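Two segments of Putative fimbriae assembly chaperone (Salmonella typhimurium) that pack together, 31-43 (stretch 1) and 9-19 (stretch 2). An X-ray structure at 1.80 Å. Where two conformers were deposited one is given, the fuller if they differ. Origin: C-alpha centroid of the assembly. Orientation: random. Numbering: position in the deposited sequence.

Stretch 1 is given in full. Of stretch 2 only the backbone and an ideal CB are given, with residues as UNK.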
# COMPACT_ATOMS: atom_id res chain seq x y z
N THR B 31 -8.51 -8.99 -15.32
CA THR B 31 -7.69 -10.04 -14.71
C THR B 31 -6.49 -9.44 -14.06
O THR B 31 -6.06 -8.33 -14.41
CB THR B 31 -7.22 -11.15 -15.71
OG1 THR B 31 -6.46 -10.56 -16.79
CG2 THR B 31 -8.40 -11.97 -16.27
N LEU B 32 -5.92 -10.18 -13.11
CA LEU B 32 -4.69 -9.72 -12.42
C LEU B 32 -3.90 -10.98 -12.09
O LEU B 32 -4.43 -11.87 -11.43
CB LEU B 32 -5.06 -8.96 -11.14
CG LEU B 32 -3.88 -8.53 -10.25
CD1 LEU B 32 -2.90 -7.59 -10.96
CD2 LEU B 32 -4.45 -7.88 -8.96
N SER B 33 -2.67 -11.09 -12.58
CA SER B 33 -1.84 -12.26 -12.28
C SER B 33 -1.29 -12.14 -10.85
O SER B 33 -0.96 -11.06 -10.40
CB SER B 33 -0.70 -12.33 -13.31
OG SER B 33 0.18 -13.40 -13.07
N VAL B 34 -1.19 -13.26 -10.14
CA VAL B 34 -0.57 -13.30 -8.81
C VAL B 34 0.38 -14.49 -8.82
O VAL B 34 0.01 -15.58 -9.27
CB VAL B 34 -1.64 -13.51 -7.67
CG1 VAL B 34 -2.41 -14.78 -7.90
CG2 VAL B 34 -0.99 -13.49 -6.26
N SER B 35 1.61 -14.27 -8.36
CA SER B 35 2.61 -15.34 -8.27
C SER B 35 3.19 -15.43 -6.87
O SER B 35 3.29 -14.43 -6.18
CB SER B 35 3.73 -15.15 -9.31
OG SER B 35 3.18 -14.93 -10.61
N ASN B 36 3.56 -16.66 -6.49
CA ASN B 36 4.21 -16.96 -5.23
C ASN B 36 5.72 -17.09 -5.44
O ASN B 36 6.17 -18.12 -5.93
CB ASN B 36 3.64 -18.30 -4.72
CG ASN B 36 4.33 -18.81 -3.49
OD1 ASN B 36 4.21 -19.99 -3.14
ND2 ASN B 36 5.07 -17.95 -2.82
N PRO B 37 6.51 -16.08 -5.05
CA PRO B 37 7.99 -16.18 -5.19
C PRO B 37 8.69 -17.16 -4.26
O PRO B 37 9.88 -17.47 -4.48
CB PRO B 37 8.48 -14.77 -4.85
CG PRO B 37 7.36 -14.05 -4.28
CD PRO B 37 6.07 -14.79 -4.51
N GLN B 38 7.98 -17.64 -3.25
CA GLN B 38 8.55 -18.54 -2.25
C GLN B 38 8.65 -19.94 -2.77
O GLN B 38 7.82 -20.37 -3.57
CB GLN B 38 7.70 -18.54 -0.98
CG GLN B 38 7.94 -17.31 -0.07
CD GLN B 38 7.35 -15.97 -0.58
OE1 GLN B 38 8.01 -14.95 -0.49
NE2 GLN B 38 6.11 -15.98 -1.09
N ASN B 39 9.65 -20.66 -2.27
CA ASN B 39 9.86 -22.06 -2.62
C ASN B 39 9.09 -23.00 -1.68
O ASN B 39 9.59 -24.05 -1.28
CB ASN B 39 11.36 -22.41 -2.63
CG ASN B 39 11.67 -23.58 -3.53
OD1 ASN B 39 10.82 -23.98 -4.34
ND2 ASN B 39 12.88 -24.12 -3.41
N TYR B 40 7.88 -22.58 -1.34
CA TYR B 40 6.97 -23.34 -0.48
C TYR B 40 5.56 -22.76 -0.68
O TYR B 40 5.43 -21.66 -1.19
CB TYR B 40 7.40 -23.25 0.99
CG TYR B 40 7.60 -21.85 1.55
CD1 TYR B 40 6.51 -21.09 1.98
CD2 TYR B 40 8.89 -21.31 1.71
CE1 TYR B 40 6.70 -19.79 2.52
CE2 TYR B 40 9.08 -20.03 2.24
CZ TYR B 40 7.98 -19.30 2.67
OH TYR B 40 8.18 -18.05 3.22
N PRO B 41 4.51 -23.51 -0.29
CA PRO B 41 3.13 -23.06 -0.56
C PRO B 41 2.70 -21.89 0.35
O PRO B 41 3.15 -21.80 1.51
CB PRO B 41 2.27 -24.31 -0.25
CG PRO B 41 3.23 -25.41 0.04
CD PRO B 41 4.53 -24.79 0.45
N ILE B 42 1.87 -21.02 -0.19
CA ILE B 42 1.26 -19.93 0.56
C ILE B 42 -0.25 -19.92 0.38
O ILE B 42 -0.77 -20.42 -0.60
CB ILE B 42 1.83 -18.55 0.17
CG1 ILE B 42 1.46 -18.18 -1.26
CG2 ILE B 42 3.32 -18.52 0.42
CD1 ILE B 42 1.84 -16.72 -1.68
N LEU B 43 -0.94 -19.33 1.34
CA LEU B 43 -2.38 -19.15 1.25
C LEU B 43 -2.64 -17.71 0.81
O LEU B 43 -1.95 -16.77 1.22
CB LEU B 43 -3.07 -19.44 2.58
CG LEU B 43 -3.02 -20.85 3.17
CD1 LEU B 43 -3.82 -20.98 4.50
CD2 LEU B 43 -3.54 -21.85 2.13
N UNK B 9 16.82 -15.02 9.12
CA UNK B 9 16.04 -13.91 8.53
C UNK B 9 14.80 -14.50 7.84
O UNK B 9 14.91 -15.47 7.09
CB UNK B 9 16.88 -13.11 7.54
N UNK B 10 13.63 -13.92 8.12
CA UNK B 10 12.41 -14.26 7.40
C UNK B 10 12.20 -13.29 6.26
O UNK B 10 12.12 -12.07 6.47
CB UNK B 10 11.20 -14.26 8.34
N UNK B 11 12.11 -13.84 5.06
CA UNK B 11 11.84 -13.07 3.86
C UNK B 11 10.48 -13.47 3.36
O UNK B 11 10.10 -14.65 3.42
CB UNK B 11 12.91 -13.29 2.79
N UNK B 12 9.75 -12.50 2.84
CA UNK B 12 8.42 -12.79 2.31
C UNK B 12 7.99 -11.79 1.28
O UNK B 12 8.20 -10.58 1.46
CB UNK B 12 7.39 -12.83 3.44
N UNK B 13 7.39 -12.29 0.18
CA UNK B 13 6.98 -11.44 -0.93
C UNK B 13 5.75 -12.05 -1.64
O UNK B 13 5.49 -13.24 -1.53
CB UNK B 13 8.14 -11.26 -1.91
N UNK B 14 4.99 -11.22 -2.34
CA UNK B 14 3.94 -11.69 -3.27
C UNK B 14 4.09 -10.87 -4.55
O UNK B 14 4.47 -9.69 -4.48
CB UNK B 14 2.54 -11.54 -2.68
N UNK B 15 3.83 -11.47 -5.72
CA UNK B 15 4.02 -10.75 -6.97
C UNK B 15 2.67 -10.52 -7.61
O UNK B 15 1.92 -11.47 -7.76
CB UNK B 15 4.95 -11.51 -7.92
N UNK B 16 2.36 -9.28 -8.00
CA UNK B 16 1.16 -9.01 -8.78
C UNK B 16 1.58 -8.61 -10.17
O UNK B 16 2.65 -8.00 -10.36
CB UNK B 16 0.30 -7.92 -8.13
N UNK B 17 0.77 -8.94 -11.16
CA UNK B 17 1.14 -8.70 -12.54
C UNK B 17 1.20 -7.26 -12.99
O UNK B 17 1.78 -6.95 -14.03
CB UNK B 17 0.15 -9.44 -13.45
N UNK B 18 0.57 -6.39 -12.24
CA UNK B 18 0.47 -4.97 -12.56
C UNK B 18 0.31 -4.20 -11.23
O UNK B 18 0.01 -4.82 -10.21
CB UNK B 18 -0.70 -4.70 -13.51
N UNK B 19 0.46 -2.87 -11.30
CA UNK B 19 0.31 -1.98 -10.15
C UNK B 19 -1.09 -1.33 -10.11
O UNK B 19 -1.48 -0.80 -9.08
CB UNK B 19 1.39 -0.90 -10.19

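Position 9 has nothing of stretch 1 within reach of its ideal CB, so almost any residue would do; the deposited one is T9, which makes no contact.

At position 10 the backbone is extended and CA-to-CB runs sideways, with nothing near the CB. A short side chain would stop short, but a long one could reach the hydroxyl of Y40, and either a donor or an acceptor could pair with it. The residue is K10, whose end comes nearer: NZ donates a hydrogen bond to Y40 OH at 2.9 Å.

Position 11 also points sideways into space free of stretch 1, and tolerates many types. It is L11, whose end leads away. Its backbone does more: a water donates a hydrogen bond to L11 O at 2.6 Å and is also hydrogen-bonded to Y40 OH at 2.5 Å, linking the two.

At position 12 the ideal CB lies 4.5 Å from Q38 OE1 and 5.3 Å from Y40 OH, and the aliphatic I42 lies beyond. CA-to-CB is sideways, but a large side chain could turn in; an aromatic or long aliphatic one would suit the methyls of I42, though the nearby Q38 OE1 and Y40 OH would also allow a polar group. F12, with chi1 t, brings its ring in: CE1 sits 3.8 Å from I42 CG2, at the ring edge, and 4.3 Å from Y40 CE1. Y40 OH also approaches that edge, 3.6 Å from F12 CD1.

Position 13 is closer, its ideal CB 3.7 Å from P37 CG and 4.0 Å from Q38 OE1. A small residue such as serine or alanine, or glycine with no side chain at all, fits beside the proline ring. The main chain matters most, because the Q38 amide can serve both its N-H and its C=O for any residue but proline, which has no N-H to give. In S13, N donates to Q38 OE1 and O accepts from Q38 NE2, both at 2.8 Å; OG is bonded elsewhere in the structure.

Position 14 points away from stretch 1, but V34 and I42 offer methyl groups nearby. With an extended backbone, a beta-branched or other aliphatic residue suits. V14 places CG2 3.9 Å from V34 CG2.

Position 15 forms a hydrogen-bonded antiparallel pair with S35, on the same face as that serine. A long or polar side chain could lie over it. In K15, N donates to S35 O at 3.0 Å and O accepts from S35 N at 2.9 Å; the all-t chain passes S35 CB, with CD 3.9 Å away, and NZ meets S35 OG through a water.

Position 16 pairs with V34 on the other face, where L32 also contributes a methyl, favouring an aliphatic residue. L16 sets CB 4.3 Å from L32 CD1 and CD1 4.5 Å from V34 CG2.

At position 17 the ideal CB would lie only 3.0 Å from S33 CB, which favours glycine. G17 leaves that space free, and its N donates to S33 O at 2.8 Å.

Position 18 has room for a small apolar group near L32; A18 CB lies 4.3 Å from L32 CD1. Position 19 points away, and T19 makes no contact.

Stretch 2 9-19: TKLFSVKLGAT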
# COMPACT_ATOMS: atom_id res chain seq x y z
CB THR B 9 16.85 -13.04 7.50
OG1 THR B 9 17.85 -12.27 8.18
CG2 THR B 9 15.94 -12.07 6.78
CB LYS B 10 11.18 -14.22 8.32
CG LYS B 10 9.85 -14.55 7.60
CD LYS B 10 9.83 -15.97 7.03
CE LYS B 10 8.66 -16.23 6.04
NZ LYS B 10 8.27 -17.71 6.08
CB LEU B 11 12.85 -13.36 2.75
CG LEU B 11 14.35 -13.21 3.03
CD1 LEU B 11 15.10 -13.43 1.74
CD2 LEU B 11 14.63 -11.81 3.59
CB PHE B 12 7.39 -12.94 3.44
CG PHE B 12 6.16 -13.71 3.03
CD1 PHE B 12 6.27 -15.04 2.64
CD2 PHE B 12 4.90 -13.10 3.04
CE1 PHE B 12 5.16 -15.77 2.25
CE2 PHE B 12 3.77 -13.83 2.64
CZ PHE B 12 3.92 -15.17 2.25
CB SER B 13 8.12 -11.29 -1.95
OG SER B 13 7.70 -10.43 -3.01
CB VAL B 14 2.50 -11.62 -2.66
CG1 VAL B 14 2.01 -10.15 -2.47
CG2 VAL B 14 1.51 -12.38 -3.51
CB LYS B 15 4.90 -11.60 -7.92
CG LYS B 15 5.12 -11.00 -9.33
CD LYS B 15 5.92 -12.00 -10.20
CE LYS B 15 5.99 -11.59 -11.65
NZ LYS B 15 6.72 -12.61 -12.45
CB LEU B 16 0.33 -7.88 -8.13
CG LEU B 16 -0.57 -8.23 -6.94
CD1 LEU B 16 0.03 -9.16 -5.91
CD2 LEU B 16 -1.14 -6.96 -6.29
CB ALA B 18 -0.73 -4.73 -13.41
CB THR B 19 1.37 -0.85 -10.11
OG1 THR B 19 1.27 -0.04 -11.31
CG2 THR B 19 2.79 -1.41 -9.89
O HOH W 1 10.55 -17.16 2.95
O HOH W 2 4.94 -14.85 -12.50
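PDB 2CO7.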